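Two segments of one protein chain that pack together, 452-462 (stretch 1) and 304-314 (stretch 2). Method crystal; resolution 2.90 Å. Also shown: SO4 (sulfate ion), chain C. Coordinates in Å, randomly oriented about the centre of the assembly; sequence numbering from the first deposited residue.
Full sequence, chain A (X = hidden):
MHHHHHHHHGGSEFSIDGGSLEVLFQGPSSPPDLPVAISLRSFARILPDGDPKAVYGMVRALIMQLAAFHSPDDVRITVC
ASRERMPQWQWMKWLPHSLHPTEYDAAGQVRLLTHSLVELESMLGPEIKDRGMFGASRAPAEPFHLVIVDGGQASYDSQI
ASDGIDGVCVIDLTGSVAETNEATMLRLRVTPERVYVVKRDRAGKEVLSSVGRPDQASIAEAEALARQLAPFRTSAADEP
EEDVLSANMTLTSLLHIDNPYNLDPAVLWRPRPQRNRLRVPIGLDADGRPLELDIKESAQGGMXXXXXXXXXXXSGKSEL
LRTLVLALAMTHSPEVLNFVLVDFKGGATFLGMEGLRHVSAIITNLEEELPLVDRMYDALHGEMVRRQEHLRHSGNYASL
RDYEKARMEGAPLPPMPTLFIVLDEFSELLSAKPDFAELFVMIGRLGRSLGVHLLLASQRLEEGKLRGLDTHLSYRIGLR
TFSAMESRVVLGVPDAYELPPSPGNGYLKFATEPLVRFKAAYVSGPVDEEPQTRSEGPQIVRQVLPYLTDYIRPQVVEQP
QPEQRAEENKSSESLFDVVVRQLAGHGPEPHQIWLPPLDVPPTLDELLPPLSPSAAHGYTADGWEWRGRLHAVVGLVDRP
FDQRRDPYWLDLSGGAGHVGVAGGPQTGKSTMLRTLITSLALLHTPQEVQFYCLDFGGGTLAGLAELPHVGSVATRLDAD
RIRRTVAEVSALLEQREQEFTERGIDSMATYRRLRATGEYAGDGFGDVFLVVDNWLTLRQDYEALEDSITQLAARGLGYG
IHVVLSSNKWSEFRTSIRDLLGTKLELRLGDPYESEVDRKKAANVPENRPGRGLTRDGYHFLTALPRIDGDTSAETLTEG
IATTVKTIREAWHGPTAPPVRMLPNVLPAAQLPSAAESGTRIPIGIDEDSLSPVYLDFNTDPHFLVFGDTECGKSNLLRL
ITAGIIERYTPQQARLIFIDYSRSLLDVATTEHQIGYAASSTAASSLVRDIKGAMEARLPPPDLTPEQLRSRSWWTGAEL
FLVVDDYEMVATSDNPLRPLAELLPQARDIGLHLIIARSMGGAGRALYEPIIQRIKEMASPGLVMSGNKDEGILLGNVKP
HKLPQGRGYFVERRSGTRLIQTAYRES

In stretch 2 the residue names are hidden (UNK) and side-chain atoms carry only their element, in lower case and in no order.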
ATOM      1  N   VAL A 452      14.461  40.032   2.665  1.00 77.05           N
ATOM      2  CA  VAL A 452      13.053  39.659   2.693  1.00 64.06           C
ATOM      3  C   VAL A 452      12.219  40.758   3.337  1.00 72.21           C
ATOM      4  O   VAL A 452      12.364  41.042   4.525  1.00 71.11           O
ATOM      5  CB  VAL A 452      12.830  38.342   3.453  1.00 66.97           C
ATOM      6  CG1 VAL A 452      11.347  38.066   3.607  1.00 62.98           C
ATOM      7  CG2 VAL A 452      13.518  37.195   2.734  1.00 68.10           C
ATOM      8  N   HIS A 453      11.348  41.376   2.547  1.00 69.47           N
ATOM      9  CA  HIS A 453      10.512  42.463   3.037  1.00 67.00           C
ATOM     10  C   HIS A 453       9.071  42.008   3.222  1.00 64.45           C
ATOM     11  O   HIS A 453       8.493  41.368   2.345  1.00 67.74           O
ATOM     12  CB  HIS A 453      10.574  43.655   2.084  1.00 79.46           C
ATOM     13  CG  HIS A 453      11.959  44.181   1.868  1.00 67.54           C
ATOM     14  ND1 HIS A 453      12.531  45.127   2.690  1.00 70.65           N
ATOM     15  CD2 HIS A 453      12.887  43.889   0.927  1.00 75.33           C
ATOM     16  CE1 HIS A 453      13.752  45.397   2.264  1.00 74.22           C
ATOM     17  NE2 HIS A 453      13.992  44.659   1.196  1.00 81.89           N
ATOM     18  N   LEU A 454       8.496  42.346   4.371  1.00 66.36           N
ATOM     19  CA  LEU A 454       7.145  41.918   4.709  1.00 63.80           C
ATOM     20  C   LEU A 454       6.168  43.088   4.722  1.00 75.39           C
ATOM     21  O   LEU A 454       6.528  44.208   5.081  1.00 72.06           O
ATOM     22  CB  LEU A 454       7.140  41.218   6.070  1.00 63.61           C
ATOM     23  CG  LEU A 454       5.800  40.704   6.601  1.00 69.62           C
ATOM     24  CD1 LEU A 454       5.194  39.691   5.646  1.00 68.42           C
ATOM     25  CD2 LEU A 454       5.966  40.107   7.988  1.00 55.58           C
ATOM     26  N   LEU A 455       4.932  42.820   4.317  1.00 76.51           N
ATOM     27  CA  LEU A 455       3.862  43.801   4.408  1.00 62.87           C
ATOM     28  C   LEU A 455       2.591  43.145   4.931  1.00 64.62           C
ATOM     29  O   LEU A 455       1.896  42.444   4.197  1.00 72.47           O
ATOM     30  CB  LEU A 455       3.598  44.451   3.050  1.00 60.68           C
ATOM     31  CG  LEU A 455       2.447  45.457   3.026  1.00 56.73           C
ATOM     32  CD1 LEU A 455       2.684  46.565   4.038  1.00 61.44           C
ATOM     33  CD2 LEU A 455       2.259  46.032   1.634  1.00 38.67           C
ATOM     34  N   LEU A 456       2.297  43.370   6.206  1.00 66.98           N
ATOM     35  CA  LEU A 456       1.110  42.800   6.827  1.00 64.50           C
ATOM     36  C   LEU A 456      -0.099  43.702   6.625  1.00 69.18           C
ATOM     37  O   LEU A 456      -0.100  44.858   7.043  1.00 76.73           O
ATOM     38  CB  LEU A 456       1.348  42.561   8.317  1.00 67.99           C
ATOM     39  CG  LEU A 456       2.477  41.585   8.649  1.00 66.64           C
ATOM     40  CD1 LEU A 456       2.630  41.427  10.151  1.00 59.36           C
ATOM     41  CD2 LEU A 456       2.224  40.242   7.988  1.00 69.15           C
ATOM     42  N   ALA A 457      -1.126  43.165   5.978  1.00 77.33           N
ATOM     43  CA  ALA A 457      -2.338  43.923   5.710  1.00 70.76           C
ATOM     44  C   ALA A 457      -3.557  43.222   6.291  1.00 86.73           C
ATOM     45  O   ALA A 457      -3.674  42.001   6.219  1.00 99.07           O
ATOM     46  CB  ALA A 457      -2.511  44.137   4.218  1.00 77.46           C
ATOM     47  N   SER A 458      -4.464  44.001   6.869  1.00 91.46           N
ATOM     48  CA  SER A 458      -5.687  43.446   7.432  1.00 90.87           C
ATOM     49  C   SER A 458      -6.858  44.407   7.303  1.00 85.42           C
ATOM     50  O   SER A 458      -6.678  45.623   7.267  1.00 83.28           O
ATOM     51  CB  SER A 458      -5.487  43.080   8.901  1.00 93.51           C
ATOM     52  OG  SER A 458      -6.721  42.721   9.495  1.00101.41           O
ATOM     53  N   GLN A 459      -8.058  43.845   7.232  1.00 89.69           N
ATOM     54  CA  GLN A 459      -9.278  44.636   7.214  1.00 89.69           C
ATOM     55  C   GLN A 459      -9.464  45.344   8.549  1.00 78.12           C
ATOM     56  O   GLN A 459      -9.842  46.513   8.597  1.00 93.44           O
ATOM     57  CB  GLN A 459     -10.484  43.748   6.910  1.00 88.33           C
ATOM     58  CG  GLN A 459     -11.812  44.472   6.879  1.00 97.15           C
ATOM     59  CD  GLN A 459     -12.959  43.547   6.532  1.00110.91           C
ATOM     60  OE1 GLN A 459     -12.931  42.865   5.507  1.00114.92           O
ATOM     61  NE2 GLN A 459     -13.974  43.513   7.387  1.00120.96           N
ATOM     62  N   ARG A 460      -9.186  44.624   9.631  1.00 77.31           N
ATOM     63  CA  ARG A 460      -9.308  45.179  10.973  1.00 80.97           C
ATOM     64  C   ARG A 460      -8.277  44.570  11.921  1.00 79.88           C
ATOM     65  O   ARG A 460      -7.873  43.419  11.759  1.00 85.25           O
ATOM     66  CB  ARG A 460     -10.722  44.962  11.516  1.00 93.88           C
ATOM     67  CG  ARG A 460     -10.920  45.519  12.909  1.00106.12           C
ATOM     68  CD  ARG A 460     -12.362  45.508  13.351  1.00105.56           C
ATOM     69  NE  ARG A 460     -13.292  45.404  12.234  1.00109.82           N
ATOM     70  CZ  ARG A 460     -14.603  45.260  12.382  1.00121.82           C
ATOM     71  NH1 ARG A 460     -15.128  45.217  13.599  1.00113.06           N
ATOM     72  NH2 ARG A 460     -15.390  45.171  11.319  1.00124.97           N
ATOM     73  N   LEU A 461      -7.863  45.351  12.915  1.00 87.10           N
ATOM     74  CA  LEU A 461      -6.803  44.953  13.831  1.00 94.20           C
ATOM     75  C   LEU A 461      -7.183  45.146  15.300  1.00108.22           C
ATOM     76  O   LEU A 461      -7.989  46.014  15.635  1.00112.65           O
ATOM     77  CB  LEU A 461      -5.538  45.753  13.521  1.00 87.11           C
ATOM     78  CG  LEU A 461      -4.206  45.223  14.042  1.00 91.22           C
ATOM     79  CD1 LEU A 461      -3.855  43.930  13.338  1.00 99.75           C
ATOM     80  CD2 LEU A 461      -3.111  46.259  13.849  1.00 90.41           C
ATOM     81  N   GLU A 462      -6.607  44.319  16.169  1.00122.58           N
ATOM     82  CA  GLU A 462      -6.654  44.544  17.610  1.00112.38           C
ATOM     83  C   GLU A 462      -5.222  44.528  18.158  1.00108.05           C
ATOM     84  O   GLU A 462      -4.363  43.807  17.650  1.00107.30           O
ATOM     85  CB  GLU A 462      -7.522  43.503  18.317  1.00117.49           C
ATOM     86  CG  GLU A 462      -8.610  42.887  17.451  1.00122.14           C
ATOM     87  CD  GLU A 462      -9.807  42.439  18.266  1.00137.86           C
ATOM     88  OE1 GLU A 462      -9.692  42.405  19.507  1.00139.24           O
ATOM     89  OE2 GLU A 462     -10.859  42.123  17.669  1.00133.96           O
ATOM     90  N   UNK A 304      12.245  51.780   6.754  1.00 94.72           N
ATOM     91  CA  UNK A 304      12.544  50.419   7.170  1.00 83.91           C
ATOM     92  C   UNK A 304      12.198  49.309   6.195  1.00 90.36           C
ATOM     93  O   UNK A 304      11.639  49.556   5.128  1.00100.22           O
ATOM     94  N   UNK A 305      12.537  48.065   6.562  1.00 87.94           N
ATOM     95  CA  UNK A 305      12.300  46.889   5.719  1.00 78.49           C
ATOM     96  C   UNK A 305      10.833  46.479   5.658  1.00 72.81           C
ATOM     97  O   UNK A 305      10.327  46.175   4.579  1.00 51.63           O
ATOM     98  c   UNK A 305      14.062  46.515   7.330  1.00 81.01           C
ATOM     99  c   UNK A 305      13.312  47.727   7.765  1.00 86.97           C
ATOM    100  c   UNK A 305      13.132  45.793   6.403  1.00 67.76           C
ATOM    101  N   UNK A 306      10.159  46.474   6.803  1.00 80.58           N
ATOM    102  CA  UNK A 306       8.805  45.940   6.885  1.00 74.97           C
ATOM    103  C   UNK A 306       7.785  47.001   7.279  1.00 73.38           C
ATOM    104  O   UNK A 306       8.137  48.029   7.857  1.00 77.52           O
ATOM    105  c   UNK A 306      11.381  42.381   7.144  1.00 78.49           C
ATOM    106  n   UNK A 306      11.929  42.950   8.202  1.00 82.51           N
ATOM    107  c   UNK A 306       9.997  43.936   7.863  1.00 74.40           C
ATOM    108  n   UNK A 306      10.214  42.958   6.917  1.00 66.19           N
ATOM    109  c   UNK A 306       8.764  44.784   7.881  1.00 76.27           C
ATOM    110  c   UNK A 306      11.085  43.928   8.669  1.00 73.43           C
ATOM    111  N   UNK A 307       6.519  46.742   6.967  1.00 68.58           N
ATOM    112  CA  UNK A 307       5.458  47.687   7.262  1.00 62.55           C
ATOM    113  C   UNK A 307       4.088  47.059   7.424  1.00 69.98           C
ATOM    114  O   UNK A 307       3.908  45.863   7.191  1.00 79.12           O
ATOM    115  N   UNK A 308       3.117  47.876   7.817  1.00 68.23           N
ATOM    116  CA  UNK A 308       1.768  47.400   8.095  1.00 66.58           C
ATOM    117  C   UNK A 308       0.713  48.293   7.450  1.00 70.15           C
ATOM    118  O   UNK A 308       0.862  49.513   7.405  1.00 71.05           O
ATOM    119  c   UNK A 308       1.544  47.318   9.608  1.00 72.59           C
ATOM    120  c   UNK A 308       0.091  46.084  11.229  1.00 68.18           C
ATOM    121  c   UNK A 308       0.120  47.131  10.134  1.00 58.40           C
ATOM    122  c   UNK A 308      -0.425  48.450  10.653  1.00 82.68           C
ATOM    123  N   UNK A 309      -0.355  47.676   6.952  1.00 75.06           N
ATOM    124  CA  UNK A 309      -1.450  48.414   6.332  1.00 57.99           C
ATOM    125  C   UNK A 309      -2.802  47.971   6.876  1.00 67.17           C
ATOM    126  O   UNK A 309      -3.131  46.788   6.856  1.00 86.44           O
ATOM    127  s   UNK A 309      -2.901  48.842   3.975  1.00 81.96           S
ATOM    128  c   UNK A 309      -1.420  48.241   4.814  1.00 58.30           C
ATOM    129  N   UNK A 310      -3.585  48.929   7.359  1.00 75.56           N
ATOM    130  CA  UNK A 310      -4.913  48.640   7.884  1.00 69.77           C
ATOM    131  C   UNK A 310      -5.966  49.452   7.140  1.00 66.30           C
ATOM    132  O   UNK A 310      -5.796  50.650   6.921  1.00 78.63           O
ATOM    133  c   UNK A 310      -6.419  48.720   9.903  1.00 74.72           C
ATOM    134  c   UNK A 310      -5.003  48.937   9.393  1.00 67.06           C
ATOM    135  c   UNK A 310      -4.247  46.572   9.965  1.00 77.95           C
ATOM    136  c   UNK A 310      -4.026  48.055  10.168  1.00 71.98           C
ATOM    137  N   UNK A 311      -7.048  48.791   6.746  1.00 73.06           N
ATOM    138  CA  UNK A 311      -8.134  49.455   6.054  1.00 77.88           C
ATOM    139  C   UNK A 311      -9.392  48.612   6.041  1.00 87.27           C
ATOM    140  O   UNK A 311      -9.391  47.488   5.542  1.00 91.08           O
ATOM    141  N   UNK A 312     -10.470  49.157   6.593  1.00 83.91           N
ATOM    142  CA  UNK A 312     -11.748  48.457   6.631  1.00 80.41           C
ATOM    143  C   UNK A 312     -12.326  48.304   5.229  1.00 88.37           C
ATOM    144  O   UNK A 312     -11.758  48.798   4.256  1.00 97.67           O
ATOM    145  c   UNK A 312     -12.726  49.187   7.533  1.00 90.93           C
ATOM    146  N   UNK A 313     -13.459  47.616   5.132  1.00 81.75           N
ATOM    147  CA  UNK A 313     -14.098  47.377   3.844  1.00 88.64           C
ATOM    148  C   UNK A 313     -14.561  48.680   3.204  1.00 89.01           C
ATOM    149  O   UNK A 313     -15.308  49.447   3.808  1.00 93.62           O
ATOM    150  o   UNK A 313     -14.862  45.168   4.502  1.00115.65           O
ATOM    151  c   UNK A 313     -15.964  46.209   2.632  1.00 77.93           C
ATOM    152  c   UNK A 313     -15.302  46.429   3.982  1.00 84.28           C
ATOM    153  N   UNK A 314     -14.106  48.926   1.980  1.00 90.61           N
ATOM    154  CA  UNK A 314     -14.494  50.118   1.250  1.00 95.44           C
ATOM    155  C   UNK A 314     -13.451  51.216   1.312  1.00 97.86           C
ATOM    156  O   UNK A 314     -13.653  52.304   0.773  1.00107.41           O
TER
HETATM  157  S   SO4 C1401     -11.380  47.276   0.413  1.00 91.48           S
HETATM  158  O1  SO4 C1401     -12.821  47.367   0.208  1.00 91.39           O
HETATM  159  O2  SO4 C1401     -11.074  46.087   1.201  1.00 93.72           O
HETATM  160  O3  SO4 C1401     -10.716  47.190  -0.882  1.00 72.82           O
HETATM  161  O4  SO4 C1401     -10.912  48.461   1.123  1.00 86.91           O

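Position 304 has backbone atoms and nothing beyond CA. Its phi of 59° favours a residue without CB, and an ideal CB would lie 2.9 Å from a ring carbon of the next residue. It is Gly304, which makes no contact with stretch 1.

Position 305 carries three carbons that close a ring onto its own backbone N, a pattern unique to proline. Pro305 presents its carbonyl to an imidazole edge: His453 ND1 donates a hydrogen bond to Pro305 O (3.1 Å, 152° at the hydrogen), with the acceptor near the ring plane.

Position 306 has one carbon followed by a five-membered ring of three carbons and two nitrogens, which is histidine. The backbone N of Leu454 donates to ND1 of His306 (3.1 Å, 146°), so this ring nitrogen acts as an acceptor. CE1 of the same ring lies 3.1 Å from Val452 O, and both backbone atoms sit at the ring edge, near its plane.

Position 307 lacks side-chain atoms and is Gly307. An ideal CB would stand 4.1 Å from Leu455 CD1, so stretch 1 alone does not exclude a side chain here. Leu455 CD1 instead packs 3.5 Å from Gly307 O.

Position 308 bears four carbons, forked at the second: leucine. The side chain of Leu308 lies on the same sheet face as that of its bridge partner Leu456, and its CD1 is 4.1 Å from Leu461 CD2.

Position 309 shows one carbon and then a sulfur, hence cysteine. On the opposite face from Leu308, Cys309 CB meets Ala457 CB at 4.3 Å.

Position 310 again has four carbons, but forked at the first, with one arm two carbons long: isoleucine. With chi1 and chi2 both m, Ile310 places CD1 3.9 Å from Ser458 CB and 3.9 Å from Leu461 CB.

Position 311 has no side-chain atoms and is Gly311. Its N donates to Ser458 O (3.2 Å, 165°).

Position 312 has a single carbon, so it is alanine. Ala312 CA approaches Gln459 O at 3.4 Å in a CA-H...O contact.

Position 313 has one carbon carrying an oxygen and a carbon, as in threonine. Thr313 OG1 lies 3.2 Å from Gln459 OE1.

Position 314 has no side chain and a phi/psi of 99/2°, at which a CB would jam against the preceding carbonyl O. It is Gly314, whose N donates to sulfate O1 (2.7 Å, 154°).

The contact is a parallel pairing of strands, their axes 14° apart and 4.7 Å at closest approach. Its backbone ladder alternates direction: Gly307 N to Leu454 O (3.2 Å), Leu456 N to Gly307 O (3.1 Å), Cys309 N to Leu456 O (2.8 Å) and Ser458 N to Cys309 O (3.1 Å), before Gly311 extends it. The two histidines add side-chain to backbone bonds at the N-terminal end, while Leu461 packs against Leu308 and Ile310. Together the stretches bury 757 Å².

Stretch 2, residues 304-314: GPHGLCIGATG
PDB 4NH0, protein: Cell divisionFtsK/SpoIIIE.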